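PDB 4KKM: polyprenyl synthetase from Zymomonas mobilis subsp. mobilis, which probably acts as a prenyltransferase, condensing isopentenyl diphosphate with allylic diphosphates into longer isoprenoid diphosphates such as farnesyl diphosphate, with magnesium as cofactor. Local coordinates for residues Leu46-Asp51 / Leu56-Arg61; Ala90-Met95 / Glu152-Asp157; Lys28-Gln33 / Val76-Ala81. All coordinates share one frame; numbering follows the deposited sequence.

Contact 1: residues Leu46-Asp51 / Leu56-Arg61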
loop_
_atom_site.group_PDB
_atom_site.type_symbol
_atom_site.label_atom_id
_atom_site.label_comp_id
_atom_site.label_asym_id
_atom_site.label_seq_id
_atom_site.Cartn_x
_atom_site.Cartn_y
_atom_site.Cartn_z
ATOM N N LEU B 46 -5.678 10.476 -12.067
ATOM C CA LEU B 46 -4.836 11.395 -11.298
ATOM C C LEU B 46 -5.041 12.868 -11.642
ATOM O O LEU B 46 -4.101 13.537 -12.079
ATOM C CB LEU B 46 -3.358 11.028 -11.476
ATOM C CG LEU B 46 -2.954 9.615 -11.028
ATOM C CD1 LEU B 46 -1.544 9.278 -11.481
ATOM C CD2 LEU B 46 -3.059 9.471 -9.524
ATOM N N PRO B 47 -6.263 13.387 -11.433
ATOM C CA PRO B 47 -6.449 14.821 -11.674
ATOM C C PRO B 47 -5.579 15.637 -10.724
ATOM O O PRO B 47 -5.437 15.266 -9.559
ATOM C CB PRO B 47 -7.936 15.042 -11.369
ATOM C CG PRO B 47 -8.301 13.940 -10.437
ATOM C CD PRO B 47 -7.465 12.758 -10.855
ATOM N N VAL B 48 -4.994 16.721 -11.228
ATOM C CA VAL B 48 -4.079 17.546 -10.444
ATOM C C VAL B 48 -4.833 18.590 -9.633
ATOM O O VAL B 48 -5.462 19.475 -10.200
ATOM C CB VAL B 48 -3.080 18.288 -11.354
ATOM C CG1 VAL B 48 -2.167 19.191 -10.520
ATOM C CG2 VAL B 48 -2.274 17.294 -12.184
ATOM N N PRO B 49 -4.762 18.499 -8.299
ATOM C CA PRO B 49 -5.464 19.493 -7.481
ATOM C C PRO B 49 -4.719 20.822 -7.435
ATOM O O PRO B 49 -3.517 20.875 -7.690
ATOM C CB PRO B 49 -5.486 18.850 -6.095
ATOM C CG PRO B 49 -4.277 17.973 -6.070
ATOM C CD PRO B 49 -4.088 17.471 -7.486
ATOM N N GLU B 50 -5.436 21.890 -7.112
ATOM C CA GLU B 50 -4.806 23.191 -6.955
ATOM C C GLU B 50 -4.503 23.470 -5.483
ATOM O O GLU B 50 -3.847 24.461 -5.151
ATOM C CB GLU B 50 -5.670 24.294 -7.573
ATOM C CG GLU B 50 -5.808 24.165 -9.086
ATOM C CD GLU B 50 -6.303 25.434 -9.741
ATOM O OE1 GLU B 50 -7.074 26.178 -9.098
ATOM O OE2 GLU B 50 -5.911 25.693 -10.901
ATOM N N ASP B 51 -4.978 22.591 -4.601
ATOM C CA ASP B 51 -4.594 22.667 -3.191
ATOM C C ASP B 51 -3.141 22.176 -3.065
ATOM O O ASP B 51 -2.564 21.735 -4.060
ATOM C CB ASP B 51 -5.603 21.930 -2.274
ATOM C CG ASP B 51 -5.611 20.411 -2.454
ATOM O OD1 ASP B 51 -4.546 19.785 -2.645
ATOM O OD2 ASP B 51 -6.713 19.833 -2.378
ATOM N N LEU B 56 2.485 16.392 -5.048
ATOM C CA LEU B 56 2.343 14.954 -4.866
ATOM C C LEU B 56 1.747 14.290 -6.109
ATOM O O LEU B 56 2.302 13.330 -6.655
ATOM C CB LEU B 56 1.459 14.659 -3.652
ATOM C CG LEU B 56 0.994 13.200 -3.547
ATOM C CD1 LEU B 56 2.161 12.262 -3.225
ATOM C CD2 LEU B 56 -0.108 13.063 -2.501
ATOM N N VAL B 57 0.617 14.810 -6.562
ATOM C CA VAL B 57 -0.069 14.217 -7.705
ATOM C C VAL B 57 0.737 14.412 -8.994
ATOM O O VAL B 57 0.757 13.540 -9.862
ATOM C CB VAL B 57 -1.511 14.770 -7.845
ATOM C CG1 VAL B 57 -2.214 14.166 -9.049
ATOM C CG2 VAL B 57 -2.302 14.499 -6.566
ATOM N N GLU B 58 1.417 15.549 -9.127
ATOM C CA GLU B 58 2.266 15.737 -10.303
ATOM C C GLU B 58 3.432 14.738 -10.298
ATOM O O GLU B 58 3.838 14.256 -11.355
ATOM C CB GLU B 58 2.741 17.193 -10.440
ATOM C CG GLU B 58 1.627 18.116 -10.916
ATOM C CD GLU B 58 2.028 19.579 -10.976
ATOM O OE1 GLU B 58 3.039 19.957 -10.346
ATOM O OE2 GLU B 58 1.320 20.348 -11.659
ATOM N N ALA B 59 3.932 14.407 -9.107
ATOM C CA ALA B 59 4.974 13.390 -8.966
ATOM C C ALA B 59 4.445 12.004 -9.330
ATOM O O ALA B 59 5.127 11.218 -10.003
ATOM C CB ALA B 59 5.547 13.390 -7.533
ATOM N N MET B 60 3.230 11.706 -8.888
ATOM C CA MET B 60 2.596 10.434 -9.222
ATOM C C MET B 60 2.416 10.317 -10.733
ATOM O O MET B 60 2.692 9.271 -11.325
ATOM C CB MET B 60 1.247 10.289 -8.508
ATOM C CG MET B 60 1.349 10.174 -6.982
ATOM S SD MET B 60 -0.249 10.317 -6.150
ATOM C CE MET B 60 -0.959 8.685 -6.470
ATOM N N ARG B 61 1.961 11.400 -11.353
ATOM C CA ARG B 61 1.741 11.404 -12.795
ATOM C C ARG B 61 3.057 11.270 -13.551
ATOM O O ARG B 61 3.151 10.540 -14.537
ATOM C CB ARG B 61 1.010 12.683 -13.220
ATOM C CG ARG B 61 -0.450 12.730 -12.784
ATOM C CD ARG B 61 -1.068 14.111 -12.994
ATOM N NE ARG B 61 -1.165 14.458 -14.411
ATOM C CZ ARG B 61 -2.204 14.166 -15.189
ATOM N NH1 ARG B 61 -3.255 13.523 -14.698
ATOM N NH2 ARG B 61 -2.191 14.516 -16.472
#

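Contact 2: residues Ala90-Met95 / Glu152-Asp157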
loop_
_atom_site.group_PDB
_atom_site.type_symbol
_atom_site.label_atom_id
_atom_site.label_comp_id
_atom_site.label_asym_id
_atom_site.label_seq_id
_atom_site.Cartn_x
_atom_site.Cartn_y
_atom_site.Cartn_z
ATOM N N ALA B 90 -10.133 -5.382 -17.749
ATOM C CA ALA B 90 -8.790 -5.962 -17.781
ATOM C C ALA B 90 -7.717 -4.876 -17.737
ATOM O O ALA B 90 -6.741 -4.981 -16.989
ATOM C CB ALA B 90 -8.615 -6.841 -19.021
ATOM N N LEU B 91 -7.910 -3.823 -18.525
ATOM C CA LEU B 91 -6.976 -2.703 -18.523
ATOM C C LEU B 91 -6.877 -2.015 -17.158
ATOM O O LEU B 91 -5.795 -1.593 -16.750
ATOM C CB LEU B 91 -7.352 -1.683 -19.604
ATOM C CG LEU B 91 -6.948 -2.041 -21.039
ATOM C CD1 LEU B 91 -7.677 -1.140 -22.035
ATOM C CD2 LEU B 91 -5.437 -1.932 -21.201
ATOM N N ARG B 92 -7.998 -1.897 -16.452
ATOM C CA ARG B 92 -7.987 -1.266 -15.128
ATOM C C ARG B 92 -7.226 -2.115 -14.108
ATOM O O ARG B 92 -6.539 -1.587 -13.231
ATOM C CB ARG B 92 -9.413 -1.002 -14.630
ATOM C CG ARG B 92 -10.192 0.016 -15.460
ATOM C CD ARG B 92 -11.376 0.587 -14.683
ATOM N NE ARG B 92 -10.909 1.299 -13.498
ATOM C CZ ARG B 92 -10.446 2.547 -13.500
ATOM N NH1 ARG B 92 -10.405 3.246 -14.629
ATOM N NH2 ARG B 92 -10.026 3.098 -12.366
ATOM N N VAL B 93 -7.362 -3.431 -14.218
ATOM C CA VAL B 93 -6.560 -4.330 -13.391
ATOM C C VAL B 93 -5.091 -4.156 -13.773
ATOM O O VAL B 93 -4.212 -4.162 -12.912
ATOM C CB VAL B 93 -7.007 -5.805 -13.545
ATOM C CG1 VAL B 93 -6.052 -6.773 -12.795
ATOM C CG2 VAL B 93 -8.463 -5.971 -13.084
ATOM N N GLY B 94 -4.836 -3.979 -15.064
ATOM C CA GLY B 94 -3.501 -3.660 -15.531
ATOM C C GLY B 94 -2.988 -2.386 -14.874
ATOM O O GLY B 94 -1.844 -2.336 -14.422
ATOM N N MET B 95 -3.826 -1.357 -14.801
ATOM C CA MET B 95 -3.407 -0.124 -14.127
ATOM C C MET B 95 -3.047 -0.387 -12.667
ATOM O O MET B 95 -2.048 0.130 -12.165
ATOM C CB MET B 95 -4.470 0.978 -14.206
ATOM C CG MET B 95 -4.101 2.225 -13.392
ATOM S SD MET B 95 -5.076 3.696 -13.791
ATOM C CE MET B 95 -6.743 3.077 -13.556
ATOM N N GLU B 152 -16.436 -1.206 -8.566
ATOM C CA GLU B 152 -17.338 -2.063 -9.332
ATOM C C GLU B 152 -16.980 -2.147 -10.820
ATOM O O GLU B 152 -17.241 -3.162 -11.474
ATOM C CB GLU B 152 -18.779 -1.566 -9.171
ATOM N N LYS B 153 -16.396 -1.074 -11.350
ATOM C CA LYS B 153 -15.875 -1.047 -12.719
ATOM C C LYS B 153 -15.053 -2.288 -13.069
ATOM O O LYS B 153 -14.979 -2.682 -14.230
ATOM C CB LYS B 153 -14.971 0.176 -12.921
ATOM C CG LYS B 153 -15.634 1.523 -12.749
ATOM C CD LYS B 153 -14.644 2.643 -13.033
ATOM C CE LYS B 153 -15.274 4.010 -12.844
ATOM N NZ LYS B 153 -14.400 5.084 -13.390
ATOM N N ILE B 154 -14.413 -2.878 -12.061
ATOM C CA ILE B 154 -13.526 -4.028 -12.254
ATOM C C ILE B 154 -14.304 -5.291 -12.570
ATOM O O ILE B 154 -14.044 -5.954 -13.575
ATOM C CB ILE B 154 -12.665 -4.275 -11.002
ATOM C CG1 ILE B 154 -11.812 -3.037 -10.720
ATOM C CG2 ILE B 154 -11.791 -5.523 -11.174
ATOM C CD1 ILE B 154 -10.893 -2.667 -11.861
ATOM N N HIS B 155 -15.256 -5.621 -11.703
ATOM C CA HIS B 155 -16.118 -6.783 -11.916
ATOM C C HIS B 155 -17.336 -6.682 -11.018
ATOM O O HIS B 155 -17.222 -6.327 -9.848
ATOM C CB HIS B 155 -15.364 -8.087 -11.628
ATOM C CG HIS B 155 -15.955 -9.286 -12.301
ATOM N ND1 HIS B 155 -17.150 -9.849 -11.910
ATOM C CD2 HIS B 155 -15.515 -10.031 -13.344
ATOM C CE1 HIS B 155 -17.422 -10.888 -12.677
ATOM N NE2 HIS B 155 -16.441 -11.022 -13.556
ATOM N N THR B 156 -18.505 -7.000 -11.565
ATOM C CA THR B 156 -19.741 -6.928 -10.796
ATOM C C THR B 156 -19.717 -7.922 -9.638
ATOM O O THR B 156 -20.224 -7.633 -8.557
ATOM C CB THR B 156 -20.973 -7.164 -11.687
ATOM O OG1 THR B 156 -20.901 -8.469 -12.267
ATOM C CG2 THR B 156 -21.019 -6.133 -12.799
ATOM N N ASP B 157 -19.101 -9.080 -9.865
ATOM C CA ASP B 157 -18.947 -10.094 -8.827
ATOM C C ASP B 157 -17.955 -9.617 -7.773
ATOM O O ASP B 157 -16.777 -9.403 -8.077
ATOM C CB ASP B 157 -18.461 -11.412 -9.440
ATOM C CG ASP B 157 -18.525 -12.584 -8.467
ATOM O OD1 ASP B 157 -18.554 -12.368 -7.238
ATOM O OD2 ASP B 157 -18.540 -13.740 -8.942
#

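Contact 3: residues Lys28-Gln33 / Val76-Ala81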
loop_
_atom_site.group_PDB
_atom_site.type_symbol
_atom_site.label_atom_id
_atom_site.label_comp_id
_atom_site.label_asym_id
_atom_site.label_seq_id
_atom_site.Cartn_x
_atom_site.Cartn_y
_atom_site.Cartn_z
ATOM N N LYS B 28 3.462 -6.410 -31.110
ATOM C CA LYS B 28 3.895 -5.015 -31.115
ATOM C C LYS B 28 2.693 -4.077 -31.111
ATOM O O LYS B 28 2.678 -3.075 -30.395
ATOM C CB LYS B 28 4.773 -4.711 -32.331
ATOM C CG LYS B 28 5.485 -3.364 -32.241
ATOM C CD LYS B 28 5.856 -2.816 -33.611
ATOM C CE LYS B 28 6.903 -1.718 -33.486
ATOM N NZ LYS B 28 6.529 -0.476 -34.222
ATOM N N THR B 29 1.691 -4.410 -31.918
ATOM C CA THR B 29 0.472 -3.614 -31.992
ATOM C C THR B 29 -0.245 -3.582 -30.645
ATOM O O THR B 29 -0.624 -2.514 -30.160
ATOM C CB THR B 29 -0.482 -4.136 -33.085
ATOM O OG1 THR B 29 0.022 -3.765 -34.373
ATOM C CG2 THR B 29 -1.870 -3.543 -32.910
ATOM N N MET B 30 -0.419 -4.750 -30.036
ATOM C CA MET B 30 -1.045 -4.813 -28.717
ATOM C C MET B 30 -0.263 -3.986 -27.697
ATOM O O MET B 30 -0.852 -3.281 -26.878
ATOM C CB MET B 30 -1.202 -6.264 -28.239
ATOM C CG MET B 30 -1.754 -6.382 -26.814
ATOM S SD MET B 30 -1.992 -8.076 -26.225
ATOM C CE MET B 30 -3.686 -8.361 -26.724
ATOM N N MET B 31 1.063 -4.058 -27.765
ATOM C CA MET B 31 1.915 -3.331 -26.825
ATOM C C MET B 31 1.718 -1.820 -26.924
ATOM O O MET B 31 1.551 -1.141 -25.909
ATOM C CB MET B 31 3.390 -3.696 -27.029
ATOM C CG MET B 31 3.758 -5.080 -26.528
ATOM S SD MET B 31 5.463 -5.562 -26.867
ATOM C CE MET B 31 6.359 -4.403 -25.836
ATOM N N GLU B 32 1.721 -1.302 -28.148
ATOM C CA GLU B 32 1.515 0.127 -28.368
ATOM C C GLU B 32 0.124 0.564 -27.913
ATOM O O GLU B 32 -0.050 1.658 -27.378
ATOM C CB GLU B 32 1.729 0.477 -29.844
ATOM C CG GLU B 32 3.132 0.173 -30.350
ATOM C CD GLU B 32 3.288 0.409 -31.844
ATOM O OE1 GLU B 32 2.262 0.582 -32.533
ATOM O OE2 GLU B 32 4.441 0.421 -32.328
ATOM N N GLN B 33 -0.864 -0.300 -28.127
ATOM C CA GLN B 33 -2.230 -0.020 -27.694
ATOM C C GLN B 33 -2.353 -0.005 -26.174
ATOM O O GLN B 33 -2.943 0.913 -25.600
ATOM C CB GLN B 33 -3.201 -1.044 -28.278
ATOM C CG GLN B 33 -3.900 -0.571 -29.532
ATOM C CD GLN B 33 -4.264 -1.712 -30.467
ATOM O OE1 GLN B 33 -4.517 -2.841 -30.034
ATOM N NE2 GLN B 33 -4.284 -1.423 -31.765
ATOM N N VAL B 76 -1.622 -8.876 -18.043
ATOM C CA VAL B 76 -3.013 -8.909 -17.605
ATOM C C VAL B 76 -3.951 -8.956 -18.808
ATOM O O VAL B 76 -4.832 -9.817 -18.889
ATOM C CB VAL B 76 -3.369 -7.690 -16.726
ATOM C CG1 VAL B 76 -4.874 -7.649 -16.468
ATOM C CG2 VAL B 76 -2.595 -7.738 -15.417
ATOM N N VAL B 77 -3.742 -8.035 -19.744
ATOM C CA VAL B 77 -4.578 -7.939 -20.938
ATOM C C VAL B 77 -4.523 -9.237 -21.751
ATOM O O VAL B 77 -5.560 -9.762 -22.172
ATOM C CB VAL B 77 -4.170 -6.731 -21.824
ATOM C CG1 VAL B 77 -4.817 -6.825 -23.200
ATOM C CG2 VAL B 77 -4.523 -5.406 -21.139
ATOM N N ALA B 78 -3.319 -9.765 -21.949
ATOM C CA ALA B 78 -3.145 -10.986 -22.737
ATOM C C ALA B 78 -3.707 -12.225 -22.046
ATOM O O ALA B 78 -4.102 -13.183 -22.709
ATOM C CB ALA B 78 -1.670 -11.205 -23.098
ATOM N N THR B 79 -3.725 -12.224 -20.718
ATOM C CA THR B 79 -4.294 -13.356 -19.995
ATOM C C THR B 79 -5.819 -13.270 -19.971
ATOM O O THR B 79 -6.508 -14.263 -20.193
ATOM C CB THR B 79 -3.750 -13.469 -18.555
ATOM O OG1 THR B 79 -2.320 -13.459 -18.586
ATOM C CG2 THR B 79 -4.223 -14.775 -17.915
ATOM N N CYS B 80 -6.350 -12.076 -19.712
ATOM C CA CYS B 80 -7.800 -11.884 -19.753
ATOM C C CYS B 80 -8.373 -12.227 -21.128
ATOM O O CYS B 80 -9.515 -12.685 -21.246
ATOM C CB CYS B 80 -8.176 -10.458 -19.351
ATOM S SG CYS B 80 -7.954 -10.137 -17.598
ATOM N N ALA B 81 -7.561 -12.022 -22.162
ATOM C CA ALA B 81 -7.945 -12.340 -23.533
ATOM C C ALA B 81 -8.226 -13.829 -23.750
ATOM O O ALA B 81 -8.921 -14.202 -24.696
ATOM C CB ALA B 81 -6.875 -11.855 -24.507
#

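Contact 1: residues Leu46-Asp51 / Leu56-Arg61
Leu46 O is held by Arg61 NH1 in a hydrogen bond of 2.8 Å, bent to 145° at the hydrogen. The donor sits above the carbonyl plane, so it misses the lone-pair positions. NH1 also makes a weak hydrogen bond to Ala43 O, in the last turn of helix 24-45, and one nitrogen thus serves two carbonyls near the point where the chain leaves the helix. The arginine reaches them by a bend at chi3 (66°), which turns the end of the chain aside, toward the loop. Its aliphatic part is used as well: CG lies 3.6 Å from Leu46 CB, the two side chains sliding past each other in opposite directions, and CD lies 3.5 Å from Val48 CG2, which meets it crosswise. With an alanine here, Leu46 O would probably lose its partner on helix 54-64, and Leu46 and Val48 would be left with a gap between them.

The loop 46-51 joins helix 24-45 to helix 54-64 in the mainly helical isoprenoid synthase fold and runs alongside the second helix in the opposite sense, from Met60 and Arg61 at Leu46 back to Val57 at Pro49. Val57 faces it with both methyls. CG1, anti to the backbone N (chi1 179°), lies close to the carbonyl oxygens of Leu46 and Pro47, 3.4 Å from Pro47 O, while CG2 packs 3.6 Å from Pro49 CD. Farther along, the methylene CG of Glu58 lies against Val48 CG1. Leu46 CD2 touches Met60 CE at 3.8 Å, the two side chains crossing at about a right angle; both residues also pack on Lys174 of the second subunit. Asp51, before the turn into helix 54-64, caps a backbone N just beyond the segment and forms a salt bridge with Arg53.

Contact 2: residues Ala90-Met95 / Glu152-Asp157
Apolar contacts between Ile154 and two successive residues of helix 87-109, Arg92 and Val93, make the buried part of this interface. Ile154 straddles them with its two branches. CD1 reaches Arg92 CB at 3.6 Å, because CG1 stands anti to the carbonyl carbon (chi1 -60°) and the second torsion folds the terminal methyl round. CG2, the other branch, meets Val93 CG2 at 3.9 Å, and these two side chains cross at about a right angle. The backbones are close here, with 6.8 Å between Arg92 CA and Ile154 CA.

Between the two basic residues the lysine touches with its methylenes, while its ammonium stays clear. Lys153 lies across Arg92 obliquely, its extended chain placing CD over one face of the guanidinium, offset toward the rim and 4.0 Å from NE; Lys153 CB meets Arg92 CD at the same distance. The like charges remain apart, with 4.6 Å between Arg92 NH1 and Lys153 NZ. NH2 of the arginine is held by a hydrogen bond to Gln45 OE1, and Glu151, in a long, weak ion pair with it, may offset a little of the charge.

A polar bond orders the loop itself: Asp157 N donates to His155 ND1 at 2.9 Å, arriving in the ring plane. Asp157 then takes the N-cap position of helix 158-172, its OD1 accepting from His159 N.

In the fold, segment 152-157 is the turn between helices 131-150 and 158-172, laid against helix 87-109. Val93 and Ile154 both reach Leu164 of helix 158-172; from helix 208-221, Phe213 and Ala217 pack on Val93 and Met221 on Ile154, while Val93 also meets Val76 of helix 71-80.

Contact 3: residues Lys28-Gln33 / Val76-Ala81
Met30 and Ala78 mark the nearest approach of the two backbones, with 8.8 Å between Met30 CA and Ala78 CA, a spacing at which side chains alone bridge helices 24-45 and 71-80. Met30 does most of the bridging. Its chain runs out fully extended, with CG anti to the backbone N (chi1 176°) and the second torsion also near 180°, so the sulfur is carried straight across the gap between the helices. The bend comes only at chi3 (-91°), which turns the terminal methyl aside. As a result CE meets Val77 CG1 at 4.0 Å, the two side chains sliding past each other in opposite directions, while SD lies 4.4 Å from Ala78 CB. All of these contacts are van der Waals packing; no hydrogen bond crosses between the segments, and the area they bury is small.

Leu74, one turn before Ala78 on helix 71-80, also touches Met30, and Tyr307 of helix 306-314 packs on both Met30 and Ala78. Val77 leans on Leu91 of helix 87-109 as well, so this residue is shared between helix 24-45 and the helix that follows its own in the chain.

Elsewhere on segment 28-33, Lys28 NZ and Glu32 OE2 form a salt bridge at 3.0 Å, the lysine meeting the oxygen nearly along its C-O axis. The two residues are one helical turn apart and exposed, making an i to i+4 pair on the surface of helix 24-45.

Apolar packing between helices, a long methionine set against Val77 and Ala78, joins the N-terminal helix to the helical bundle of the isoprenoid synthase fold.

Overall arrangement
Helix 24-45 opens the sequence of contacts: contact 3 joins it to helix 71-80, and contact 1, nested within the loop so closed, follows where that first helix gives way to helix 54-64. Contact 2 comes later in the chain, linking helix 87-109 to the turn after helix 131-150. Contacts 2 and 3 touch, their centres about 15 Å apart, with Ala90 and Leu91 packed on Val76, Val77 and Cys80. Contact 1 stands farther off, its centre about 23 Å from contact 2 and 28 Å from contact 3, beside the second subunit. All three are structural contacts within one mainly helical fold, away from the calcium ion bound by Asp108 and Asp114.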